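Methyltransferase (Streptococcus mutans, PDB 2B78) probably transfers methyl groups from S-adenosyl-L-methionine, perhaps to RNA, and pairs a PUA-like domain with a Rossmann-like methyltransferase domain. Local coordinates at residues A[52-55]-A[59-62]; A[86-91]-A[95-100]; A[181-186]-A[223-228]. All blocks are in the same frame, centred on the assembly; numbering follows the deposited sequence.

Contacts 1 and 3 are buried, whereas contact 2 is only partly so, with Ala89 on its exposed flank. No two hold the same elements. Contact 1 ties the two strands of a hairpin in the PUA-like domain, contact 2 sets helix 86-90 beside edge strand 96-101 of a five-stranded mixed sheet, and contact 3 joins strand 181-185 to helix 225-232 in the methyltransferase domain. Their chemistry differs accordingly: an indole-to-amide hydrogen bond in contact 1, a methylene over a phenol ring in contact 2, an aromatic carbon on a valine methyl in contact 3. The nearest atoms of contacts 2 and 3 are about 6 Å apart, without touching; contacts 1 and 3 lie on opposite sides of the chain's centre.

Contact 1: residues A[52-55]-A[59-62]; sequences SKQN and GWLI
Gln54 and Trp60 meet through one nearly straight hydrogen bond: Trp60 NE1 donates to Gln54 OE1 at 3.0 Å, with an N-H...O angle of 172°. The oxygen sits at the edge of the indole, almost exactly in the ring plane, as suits the N-H. Seen from the amide the fit is less regular, because NE1 stands above the carbonyl plane rather than on a lone pair. Amide and indole planes are turned 48° against each other, and the two side chains cross at about a right angle. Gln54 places its CG anti to the backbone N (chi1 -173°) and runs on extended, which carries the amide across to the indole; its NE2 lies at the edge of the six-membered ring, near its plane, 3.6 Å from Trp60 CZ2. The amide has further partners, since Asn125 ND2 also donates to OE1 while NE2 bonds to Gln102 OE1, so both ends of the group are held and its rotation is probably fixed. At the backbone the close part is Ser52 beside Gly59, their CA atoms 5.0 Å apart. Ser52 O and Gly59 N are 3.5 Å apart but poorly aligned, and no hydrogen bond forms; the backbone bond of Ser52 is with Val58. Gly59 adopts backbone angles at which a side chain would collide with the preceding carbonyl oxygen. Ser52 OG, buried, is held by Asn33 and the backbone N of Phe127. In contrast, Lys53 points its CB away from the partner strand; the exposed side chain touches Asp32, and Asn55 lies exposed as the chain leaves the strand. Together these residues form the turn end of an antiparallel beta hairpin, strands 45-54 and 57-63, in the five-stranded mixed sheet of the PUA-like domain.

Contact 2: residues A[86-91]-A[95-100]; sequences KNFAHS and TAYRLF
A short, irregular helix at 86-90 packs here against an edge strand, and Phe88 and Tyr97 carry the contact. The Phe88 methylene lies over one face of the Tyr97 ring in a CH-pi contact: CB is 3.6 Å from the ring centroid, displaced toward the CE1 side, with CE1 itself 3.4 Å from CB. The backbone puts CB there; CG anti to the carbonyl carbon (chi1 -77°) sends the phenyl group off the tyrosine ring, and the side chain also touches Ser364. The two rings are near parallel, planes 20° apart, but displaced, with centroids 5.2 Å from each other, so there is little face-to-face contact. Tyr97 belongs to strand 96-101, the outermost strand of a mixed five-stranded sheet, which carries a classic beta bulge at Leu99 and Phe100; Tyr97 pairs through its backbone with Cys114 of the adjacent antiparallel strand 110-115. Its CG is wedged between the backbone N and the carbonyl carbon (chi1 58°), and from there the ring is directed at the helix. The phenol oxygen ends against Ala89: Tyr97 OH lies 3.1 Å from both CA and CB of that residue. Ala89 N is near Tyr97 OH as well, at 3.2 Å, yet the angle is too poor for a hydrogen bond.

Contact 3: residues A[181-186]-A[223-228]; sequences ISYNVF and TAAFSV
Strand 181-185, one arm of a two-stranded antiparallel hairpin with 174-178, lies against the first turn of helix 225-232 in the methyltransferase domain. Tyr183 makes the contact through one corner of its ring. Tyr183 CE1 comes to 3.3 Å from Val228 CG1, and the neighbouring CD1 follows at 4.0 Å from the same methyl, which approaches obliquely to the ring. Tyr183 CE1 also lies 4.0 Å from Ala225 CB, so one aromatic carbon meets residues three apart, on the same face of the first turn. Ala225 O stands at the ring edge, near its plane and 3.9 Å from Tyr183 CE1, with no hydrogen bond across the contact. The bond to Tyr183 CB points neither at nor away from the helix; CG anti to the carbonyl carbon (chi1 -68°) brings the ring edge round to it. Val228 points its CB at the strand, and chi1 70° puts CG1, between N and the carbonyl carbon, against the Tyr183 ring. Ala224 occupies the N-cap position, and its O accepts the hydrogen bond from Val228 N that closes the first turn. His254 of helix 247-257 meets the Tyr183 ring edge-to-face. The Ala225 side chain is about 11 Å from that of Asp242, which binds S-adenosyl-L-homocysteine, a ligand absent from this model; helix 225-232 links parallel strands 215-219 and 237-242, the beta-alpha-beta crossover of a Rossmann-like methyltransferase fold.

Contact 1: residues A[52-55]-A[59-62]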
ATOM      1  N   SER A  52     -15.071  -3.457 -15.413  1.00 16.71           N
ATOM      2  CA  SER A  52     -13.816  -4.152 -15.638  1.00 18.88           C
ATOM      3  C   SER A  52     -13.539  -4.914 -14.361  1.00 20.92           C
ATOM      4  O   SER A  52     -13.730  -4.392 -13.262  1.00 20.28           O
ATOM      5  CB  SER A  52     -12.678  -3.170 -15.933  1.00 19.58           C
ATOM      6  OG  SER A  52     -11.516  -3.869 -16.357  1.00 18.48           O
ATOM      7  N   LYS A  53     -13.105  -6.159 -14.498  1.00 22.62           N
ATOM      8  CA  LYS A  53     -12.831  -6.972 -13.329  1.00 25.10           C
ATOM      9  C   LYS A  53     -11.592  -6.507 -12.584  1.00 25.63           C
ATOM     10  O   LYS A  53     -10.529  -6.299 -13.178  1.00 26.81           O
ATOM     11  CB  LYS A  53     -12.698  -8.442 -13.738  1.00 28.23           C
ATOM     12  CG  LYS A  53     -14.047  -9.154 -13.820  1.00 31.22           C
ATOM     13  CD  LYS A  53     -13.938 -10.544 -14.439  1.00 33.95           C
ATOM     14  CE  LYS A  53     -13.988 -10.484 -15.964  1.00 34.39           C
ATOM     15  NZ  LYS A  53     -13.997 -11.848 -16.577  1.00 34.09           N
ATOM     16  N   GLN A  54     -11.743  -6.339 -11.276  1.00 25.59           N
ATOM     17  CA  GLN A  54     -10.652  -5.898 -10.417  1.00 24.97           C
ATOM     18  C   GLN A  54     -10.837  -6.525  -9.043  1.00 24.87           C
ATOM     19  O   GLN A  54     -11.504  -5.959  -8.179  1.00 23.26           O
ATOM     20  CB  GLN A  54     -10.655  -4.369 -10.296  1.00 23.43           C
ATOM     21  CG  GLN A  54      -9.446  -3.808  -9.554  1.00 22.34           C
ATOM     22  CD  GLN A  54      -9.430  -2.297  -9.543  1.00 22.09           C
ATOM     23  OE1 GLN A  54      -9.814  -1.664 -10.526  1.00 22.00           O
ATOM     24  NE2 GLN A  54      -8.974  -1.707  -8.437  1.00 20.90           N
ATOM     25  N   ASN A  55     -10.242  -7.699  -8.852  1.00 26.50           N
ATOM     26  CA  ASN A  55     -10.349  -8.427  -7.590  1.00 27.72           C
ATOM     27  C   ASN A  55     -11.817  -8.728  -7.293  1.00 27.80           C
ATOM     28  O   ASN A  55     -12.459  -9.451  -8.048  1.00 29.78           O
ATOM     29  CB  ASN A  55      -9.724  -7.617  -6.452  1.00 28.75           C
ATOM     30  CG  ASN A  55      -8.241  -7.367  -6.665  1.00 31.99           C
ATOM     31  OD1 ASN A  55      -7.456  -8.306  -6.832  1.00 32.90           O
ATOM     32  ND2 ASN A  55      -7.848  -6.095  -6.660  1.00 33.17           N
ATOM     33  N   GLY A  59     -16.283  -3.027 -11.314  1.00 14.81           N
ATOM     34  CA  GLY A  59     -16.189  -1.712 -11.921  1.00 14.70           C
ATOM     35  C   GLY A  59     -16.154  -0.571 -10.925  1.00 15.25           C
ATOM     36  O   GLY A  59     -16.046  -0.790  -9.708  1.00 15.73           O
ATOM     37  N   TRP A  60     -16.269   0.652 -11.440  1.00 14.79           N
ATOM     38  CA  TRP A  60     -16.235   1.851 -10.605  1.00 15.49           C
ATOM     39  C   TRP A  60     -17.179   2.926 -11.107  1.00 16.84           C
ATOM     40  O   TRP A  60     -17.331   3.116 -12.315  1.00 18.41           O
ATOM     41  CB  TRP A  60     -14.836   2.475 -10.600  1.00 11.74           C
ATOM     42  CG  TRP A  60     -13.771   1.632 -10.038  1.00 11.34           C
ATOM     43  CD1 TRP A  60     -12.966   0.748 -10.713  1.00  9.83           C
ATOM     44  CD2 TRP A  60     -13.357   1.589  -8.670  1.00  8.69           C
ATOM     45  NE1 TRP A  60     -12.079   0.163  -9.843  1.00 10.65           N
ATOM     46  CE2 TRP A  60     -12.297   0.661  -8.584  1.00 10.16           C
ATOM     47  CE3 TRP A  60     -13.780   2.243  -7.509  1.00  8.32           C
ATOM     48  CZ2 TRP A  60     -11.652   0.374  -7.375  1.00  8.85           C
ATOM     49  CZ3 TRP A  60     -13.142   1.956  -6.311  1.00  7.46           C
ATOM     50  CH2 TRP A  60     -12.088   1.030  -6.254  1.00  9.05           C
ATOM     51  N   LEU A  61     -17.788   3.649 -10.177  1.00 17.65           N
ATOM     52  CA  LEU A  61     -18.656   4.754 -10.543  1.00 18.93           C
ATOM     53  C   LEU A  61     -17.695   5.873 -10.926  1.00 20.32           C
ATOM     54  O   LEU A  61     -16.733   6.136 -10.205  1.00 19.75           O
ATOM     55  CB  LEU A  61     -19.494   5.206  -9.347  1.00 18.19           C
ATOM     56  CG  LEU A  61     -20.230   6.539  -9.525  1.00 18.40           C
ATOM     57  CD1 LEU A  61     -21.365   6.383 -10.534  1.00 17.62           C
ATOM     58  CD2 LEU A  61     -20.768   7.006  -8.182  1.00 19.17           C
ATOM     59  N   ILE A  62     -17.946   6.523 -12.057  1.00 22.12           N
ATOM     60  CA  ILE A  62     -17.095   7.619 -12.506  1.00 24.78           C
ATOM     61  C   ILE A  62     -17.659   8.945 -12.015  1.00 25.44           C
ATOM     62  O   ILE A  62     -16.935   9.798 -11.503  1.00 25.69           O
ATOM     63  CB  ILE A  62     -17.012   7.670 -14.044  1.00 26.52           C
ATOM     64  CG1 ILE A  62     -16.293   6.422 -14.567  1.00 27.18           C
ATOM     65  CG2 ILE A  62     -16.297   8.938 -14.482  1.00 27.16           C
ATOM     66  CD1 ILE A  62     -16.207   6.353 -16.077  1.00 29.39           C
TER

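Contact 2: residues A[86-91]-A[95-100]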
ATOM      1  N   LYS A  86      -0.409  20.065  -2.532  1.00 21.34           N
ATOM      2  CA  LYS A  86       0.592  21.134  -2.561  1.00 24.41           C
ATOM      3  C   LYS A  86       1.658  21.055  -1.468  1.00 25.29           C
ATOM      4  O   LYS A  86       2.832  21.341  -1.725  1.00 26.27           O
ATOM      5  CB  LYS A  86      -0.091  22.501  -2.487  1.00 26.31           C
ATOM      6  CG  LYS A  86      -0.770  22.928  -3.773  1.00 28.39           C
ATOM      7  CD  LYS A  86      -1.537  24.233  -3.590  1.00 30.25           C
ATOM      8  CE  LYS A  86      -2.702  24.053  -2.623  1.00 31.85           C
ATOM      9  NZ  LYS A  86      -3.549  25.279  -2.534  1.00 33.67           N
ATOM     10  N   ASN A  87       1.263  20.680  -0.256  1.00 25.96           N
ATOM     11  CA  ASN A  87       2.215  20.584   0.850  1.00 27.91           C
ATOM     12  C   ASN A  87       3.251  19.486   0.650  1.00 29.57           C
ATOM     13  O   ASN A  87       4.392  19.608   1.105  1.00 29.97           O
ATOM     14  CB  ASN A  87       1.478  20.374   2.175  1.00 27.64           C
ATOM     15  CG  ASN A  87       0.671  21.585   2.580  1.00 27.83           C
ATOM     16  OD1 ASN A  87       1.040  22.718   2.263  1.00 28.53           O
ATOM     17  ND2 ASN A  87      -0.427  21.359   3.292  1.00 27.78           N
ATOM     18  N   PHE A  88       2.854  18.413  -0.028  1.00 30.70           N
ATOM     19  CA  PHE A  88       3.774  17.317  -0.311  1.00 32.03           C
ATOM     20  C   PHE A  88       4.833  17.789  -1.309  1.00 33.92           C
ATOM     21  O   PHE A  88       6.029  17.815  -1.000  1.00 34.11           O
ATOM     22  CB  PHE A  88       3.016  16.123  -0.904  1.00 31.77           C
ATOM     23  CG  PHE A  88       2.248  15.319   0.113  1.00 31.02           C
ATOM     24  CD1 PHE A  88       2.916  14.505   1.022  1.00 30.97           C
ATOM     25  CD2 PHE A  88       0.857  15.381   0.164  1.00 31.85           C
ATOM     26  CE1 PHE A  88       2.207  13.760   1.972  1.00 31.04           C
ATOM     27  CE2 PHE A  88       0.140  14.640   1.109  1.00 31.95           C
ATOM     28  CZ  PHE A  88       0.820  13.829   2.013  1.00 30.84           C
ATOM     29  N   ALA A  89       4.377  18.173  -2.502  1.00 35.01           N
ATOM     30  CA  ALA A  89       5.260  18.639  -3.571  1.00 35.59           C
ATOM     31  C   ALA A  89       6.113  19.822  -3.132  1.00 36.48           C
ATOM     32  O   ALA A  89       7.081  20.189  -3.801  1.00 36.31           O
ATOM     33  CB  ALA A  89       4.436  19.021  -4.798  1.00 36.31           C
ATOM     34  N   HIS A  90       5.748  20.410  -2.000  1.00 37.85           N
ATOM     35  CA  HIS A  90       6.461  21.555  -1.456  1.00 38.55           C
ATOM     36  C   HIS A  90       7.661  21.091  -0.640  1.00 38.13           C
ATOM     37  O   HIS A  90       8.796  21.480  -0.914  1.00 39.10           O
ATOM     38  CB  HIS A  90       5.518  22.369  -0.565  1.00 40.83           C
ATOM     39  CG  HIS A  90       6.138  23.598   0.022  1.00 44.85           C
ATOM     40  ND1 HIS A  90       5.543  24.317   1.038  1.00 46.59           N
ATOM     41  CD2 HIS A  90       7.293  24.244  -0.268  1.00 46.39           C
ATOM     42  CE1 HIS A  90       6.304  25.352   1.347  1.00 47.49           C
ATOM     43  NE2 HIS A  90       7.372  25.331   0.569  1.00 47.19           N
ATOM     44  N   SER A  91       7.395  20.258   0.362  1.00 36.84           N
ATOM     45  CA  SER A  91       8.431  19.739   1.250  1.00 35.40           C
ATOM     46  C   SER A  91       9.445  18.844   0.547  1.00 33.55           C
ATOM     47  O   SER A  91       9.074  17.969  -0.238  1.00 34.00           O
ATOM     48  CB  SER A  91       7.784  18.958   2.394  1.00 36.42           C
ATOM     49  OG  SER A  91       8.768  18.311   3.188  1.00 38.56           O
ATOM     50  N   THR A  95      10.542  12.960  -0.956  1.00 12.13           N
ATOM     51  CA  THR A  95      10.479  13.149  -2.395  1.00 12.06           C
ATOM     52  C   THR A  95       9.775  12.018  -3.128  1.00 12.89           C
ATOM     53  O   THR A  95       9.733  11.994  -4.357  1.00 13.97           O
ATOM     54  CB  THR A  95      11.892  13.343  -2.988  1.00 13.10           C
ATOM     55  OG1 THR A  95      12.672  12.151  -2.805  1.00 13.92           O
ATOM     56  CG2 THR A  95      12.587  14.506  -2.299  1.00 13.09           C
ATOM     57  N   ALA A  96       9.208  11.085  -2.374  1.00 13.03           N
ATOM     58  CA  ALA A  96       8.479   9.984  -2.982  1.00 14.09           C
ATOM     59  C   ALA A  96       7.178   9.857  -2.208  1.00 13.70           C
ATOM     60  O   ALA A  96       7.196   9.663  -0.998  1.00 15.17           O
ATOM     61  CB  ALA A  96       9.289   8.678  -2.903  1.00 12.64           C
ATOM     62  N   TYR A  97       6.054   9.992  -2.905  1.00 13.48           N
ATOM     63  CA  TYR A  97       4.740   9.891  -2.280  1.00 13.32           C
ATOM     64  C   TYR A  97       3.701   9.624  -3.356  1.00 13.04           C
ATOM     65  O   TYR A  97       4.009   9.687  -4.548  1.00 13.82           O
ATOM     66  CB  TYR A  97       4.412  11.177  -1.509  1.00 15.43           C
ATOM     67  CG  TYR A  97       4.427  12.442  -2.347  1.00 17.71           C
ATOM     68  CD1 TYR A  97       3.251  12.952  -2.898  1.00 18.20           C
ATOM     69  CD2 TYR A  97       5.622  13.125  -2.599  1.00 19.13           C
ATOM     70  CE1 TYR A  97       3.266  14.108  -3.675  1.00 17.74           C
ATOM     71  CE2 TYR A  97       5.645  14.282  -3.381  1.00 18.87           C
ATOM     72  CZ  TYR A  97       4.465  14.764  -3.913  1.00 18.77           C
ATOM     73  OH  TYR A  97       4.484  15.898  -4.697  1.00 21.15           O
ATOM     74  N   ARG A  98       2.471   9.323  -2.958  1.00 12.11           N
ATOM     75  CA  ARG A  98       1.437   9.026  -3.947  1.00 11.27           C
ATOM     76  C   ARG A  98       0.698  10.254  -4.483  1.00 11.19           C
ATOM     77  O   ARG A  98       0.216  11.083  -3.711  1.00 10.72           O
ATOM     78  CB  ARG A  98       0.435   8.020  -3.377  1.00  9.74           C
ATOM     79  CG  ARG A  98      -0.747   7.733  -4.304  1.00  8.67           C
ATOM     80  CD  ARG A  98      -1.288   6.328  -4.108  1.00  7.13           C
ATOM     81  NE  ARG A  98      -0.323   5.323  -4.542  1.00  8.27           N
ATOM     82  CZ  ARG A  98      -0.567   4.018  -4.591  1.00  7.34           C
ATOM     83  NH1 ARG A  98      -1.752   3.543  -4.234  1.00  5.08           N
ATOM     84  NH2 ARG A  98       0.383   3.188  -4.998  1.00  7.06           N
ATOM     85  N   LEU A  99       0.597  10.345  -5.809  1.00 10.37           N
ATOM     86  CA  LEU A  99      -0.081  11.465  -6.473  1.00 10.30           C
ATOM     87  C   LEU A  99      -1.566  11.219  -6.744  1.00  9.23           C
ATOM     88  O   LEU A  99      -2.367  12.162  -6.769  1.00  8.25           O
ATOM     89  CB  LEU A  99       0.621  11.783  -7.802  1.00  9.48           C
ATOM     90  CG  LEU A  99       2.094  12.203  -7.760  1.00 10.73           C
ATOM     91  CD1 LEU A  99       2.593  12.462  -9.187  1.00 11.27           C
ATOM     92  CD2 LEU A  99       2.263  13.465  -6.911  1.00  9.97           C
ATOM     93  N   PHE A 100      -1.938   9.956  -6.940  1.00 10.75           N
ATOM     94  CA  PHE A 100      -3.327   9.608  -7.249  1.00 10.30           C
ATOM     95  C   PHE A 100      -3.613   8.224  -6.689  1.00 10.48           C
ATOM     96  O   PHE A 100      -2.844   7.291  -6.916  1.00 10.62           O
ATOM     97  CB  PHE A 100      -3.522   9.605  -8.769  1.00 10.34           C
ATOM     98  CG  PHE A 100      -4.953   9.777  -9.203  1.00 10.52           C
ATOM     99  CD1 PHE A 100      -5.492  11.047  -9.377  1.00  8.86           C
ATOM    100  CD2 PHE A 100      -5.765   8.667  -9.430  1.00  9.89           C
ATOM    101  CE1 PHE A 100      -6.820  11.212  -9.771  1.00 10.09           C
ATOM    102  CE2 PHE A 100      -7.091   8.822  -9.819  1.00  9.15           C
ATOM    103  CZ  PHE A 100      -7.619  10.098  -9.990  1.00  9.13           C
TER

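Contact 3: residues A[181-186]-A[223-228]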
ATOM      1  N   ILE A 181      15.266  10.796   5.413  1.00 11.24           N
ATOM      2  CA  ILE A 181      16.315   9.779   5.313  1.00 12.74           C
ATOM      3  C   ILE A 181      16.218   9.119   3.935  1.00 14.52           C
ATOM      4  O   ILE A 181      15.175   9.195   3.263  1.00 13.20           O
ATOM      5  CB  ILE A 181      16.245   8.730   6.457  1.00 11.86           C
ATOM      6  CG1 ILE A 181      15.057   7.800   6.279  1.00 11.63           C
ATOM      7  CG2 ILE A 181      16.154   9.451   7.817  1.00  9.86           C
ATOM      8  CD1 ILE A 181      15.162   6.548   7.148  1.00 11.17           C
ATOM      9  N   SER A 182      17.308   8.496   3.495  1.00 15.53           N
ATOM     10  CA  SER A 182      17.350   7.886   2.163  1.00 15.51           C
ATOM     11  C   SER A 182      16.921   6.435   2.082  1.00 16.79           C
ATOM     12  O   SER A 182      17.133   5.659   3.012  1.00 17.37           O
ATOM     13  CB  SER A 182      18.766   8.007   1.582  1.00 15.18           C
ATOM     14  OG  SER A 182      19.163   9.364   1.480  1.00 15.43           O
ATOM     15  N   TYR A 183      16.331   6.082   0.939  1.00 16.95           N
ATOM     16  CA  TYR A 183      15.876   4.728   0.658  1.00 16.30           C
ATOM     17  C   TYR A 183      16.192   4.426  -0.807  1.00 15.18           C
ATOM     18  O   TYR A 183      16.005   5.279  -1.677  1.00 15.93           O
ATOM     19  CB  TYR A 183      14.365   4.606   0.865  1.00 17.55           C
ATOM     20  CG  TYR A 183      13.921   4.730   2.301  1.00 17.93           C
ATOM     21  CD1 TYR A 183      14.022   3.652   3.175  1.00 17.99           C
ATOM     22  CD2 TYR A 183      13.414   5.929   2.787  1.00 18.78           C
ATOM     23  CE1 TYR A 183      13.623   3.761   4.513  1.00 16.96           C
ATOM     24  CE2 TYR A 183      13.015   6.052   4.119  1.00 19.75           C
ATOM     25  CZ  TYR A 183      13.124   4.960   4.973  1.00 17.29           C
ATOM     26  OH  TYR A 183      12.716   5.075   6.282  1.00 16.17           O
ATOM     27  N   ASN A 184      16.662   3.212  -1.061  1.00 13.27           N
ATOM     28  CA  ASN A 184      17.011   2.751  -2.400  1.00 12.85           C
ATOM     29  C   ASN A 184      15.784   2.127  -3.074  1.00 12.71           C
ATOM     30  O   ASN A 184      15.166   1.204  -2.537  1.00 11.96           O
ATOM     31  CB  ASN A 184      18.160   1.730  -2.306  1.00 12.92           C
ATOM     32  CG  ASN A 184      18.503   1.093  -3.646  1.00 13.75           C
ATOM     33  OD1 ASN A 184      17.945   0.057  -4.024  1.00 15.92           O
ATOM     34  ND2 ASN A 184      19.422   1.710  -4.376  1.00 11.28           N
ATOM     35  N   VAL A 185      15.431   2.646  -4.247  1.00 12.32           N
ATOM     36  CA  VAL A 185      14.278   2.146  -4.985  1.00 11.53           C
ATOM     37  C   VAL A 185      14.618   1.818  -6.435  1.00 11.48           C
ATOM     38  O   VAL A 185      15.692   2.173  -6.943  1.00 12.47           O
ATOM     39  CB  VAL A 185      13.098   3.164  -4.966  1.00 11.37           C
ATOM     40  CG1 VAL A 185      12.700   3.480  -3.521  1.00  9.03           C
ATOM     41  CG2 VAL A 185      13.483   4.438  -5.700  1.00 10.55           C
ATOM     42  N   PHE A 186      13.684   1.143  -7.094  1.00 11.04           N
ATOM     43  CA  PHE A 186      13.840   0.738  -8.486  1.00 11.42           C
ATOM     44  C   PHE A 186      12.449   0.766  -9.113  1.00 12.21           C
ATOM     45  O   PHE A 186      11.484   0.321  -8.493  1.00 13.54           O
ATOM     46  CB  PHE A 186      14.487  -0.660  -8.556  1.00 10.37           C
ATOM     47  CG  PHE A 186      13.968  -1.648  -7.531  1.00 10.07           C
ATOM     48  CD1 PHE A 186      12.899  -2.497  -7.829  1.00 10.10           C
ATOM     49  CD2 PHE A 186      14.564  -1.743  -6.279  1.00  8.16           C
ATOM     50  CE1 PHE A 186      12.436  -3.429  -6.889  1.00  9.19           C
ATOM     51  CE2 PHE A 186      14.110  -2.668  -5.329  1.00  9.09           C
ATOM     52  CZ  PHE A 186      13.047  -3.513  -5.635  1.00  9.55           C
ATOM     53  N   THR A 223      12.761  -5.290   2.073  1.00 11.31           N
ATOM     54  CA  THR A 223      14.041  -4.644   1.822  1.00 10.42           C
ATOM     55  C   THR A 223      14.513  -3.989   3.119  1.00 11.00           C
ATOM     56  O   THR A 223      15.409  -3.143   3.128  1.00  9.95           O
ATOM     57  CB  THR A 223      13.982  -3.596   0.682  1.00 10.03           C
ATOM     58  OG1 THR A 223      13.119  -2.513   1.044  1.00 11.13           O
ATOM     59  CG2 THR A 223      13.484  -4.249  -0.595  1.00  9.11           C
ATOM     60  N   ALA A 224      13.897  -4.410   4.219  1.00 10.40           N
ATOM     61  CA  ALA A 224      14.240  -3.930   5.555  1.00 10.28           C
ATOM     62  C   ALA A 224      14.091  -2.425   5.755  1.00 10.23           C
ATOM     63  O   ALA A 224      14.848  -1.826   6.523  1.00  9.94           O
ATOM     64  CB  ALA A 224      15.662  -4.356   5.896  1.00  9.64           C
ATOM     65  N   ALA A 225      13.126  -1.807   5.076  1.00  9.46           N
ATOM     66  CA  ALA A 225      12.935  -0.368   5.247  1.00  8.86           C
ATOM     67  C   ALA A 225      12.595  -0.012   6.707  1.00 10.20           C
ATOM     68  O   ALA A 225      12.975   1.061   7.184  1.00 11.94           O
ATOM     69  CB  ALA A 225      11.842   0.138   4.308  1.00  8.53           C
ATOM     70  N   PHE A 226      11.876  -0.886   7.418  1.00  7.48           N
ATOM     71  CA  PHE A 226      11.542  -0.611   8.830  1.00  7.24           C
ATOM     72  C   PHE A 226      12.799  -0.692   9.691  1.00  7.40           C
ATOM     73  O   PHE A 226      12.944   0.032  10.679  1.00  6.80           O
ATOM     74  CB  PHE A 226      10.535  -1.627   9.392  1.00  5.18           C
ATOM     75  CG  PHE A 226       9.113  -1.409   8.965  1.00  2.17           C
ATOM     76  CD1 PHE A 226       8.496  -0.170   9.112  1.00  1.39           C
ATOM     77  CD2 PHE A 226       8.368  -2.475   8.459  1.00  1.39           C
ATOM     78  CE1 PHE A 226       7.154   0.001   8.764  1.00  3.00           C
ATOM     79  CE2 PHE A 226       7.032  -2.317   8.113  1.00  2.03           C
ATOM     80  CZ  PHE A 226       6.420  -1.075   8.265  1.00  2.05           C
ATOM     81  N   SER A 227      13.704  -1.594   9.319  1.00  8.39           N
ATOM     82  CA  SER A 227      14.936  -1.779  10.063  1.00  9.18           C
ATOM     83  C   SER A 227      15.852  -0.566   9.955  1.00 10.15           C
ATOM     84  O   SER A 227      16.430  -0.121  10.956  1.00  8.65           O
ATOM     85  CB  SER A 227      15.655  -3.030   9.563  1.00 10.31           C
ATOM     86  OG  SER A 227      14.831  -4.163   9.754  1.00 12.86           O
ATOM     87  N   VAL A 228      15.980  -0.022   8.746  1.00 11.30           N
ATOM     88  CA  VAL A 228      16.816   1.154   8.547  1.00 11.73           C
ATOM     89  C   VAL A 228      16.215   2.347   9.300  1.00 10.70           C
ATOM     90  O   VAL A 228      16.942   3.144   9.894  1.00 11.53           O
ATOM     91  CB  VAL A 228      16.981   1.479   7.022  1.00 13.88           C
ATOM     92  CG1 VAL A 228      15.674   1.975   6.432  1.00 14.94           C
ATOM     93  CG2 VAL A 228      18.085   2.504   6.823  1.00 14.98           C
TER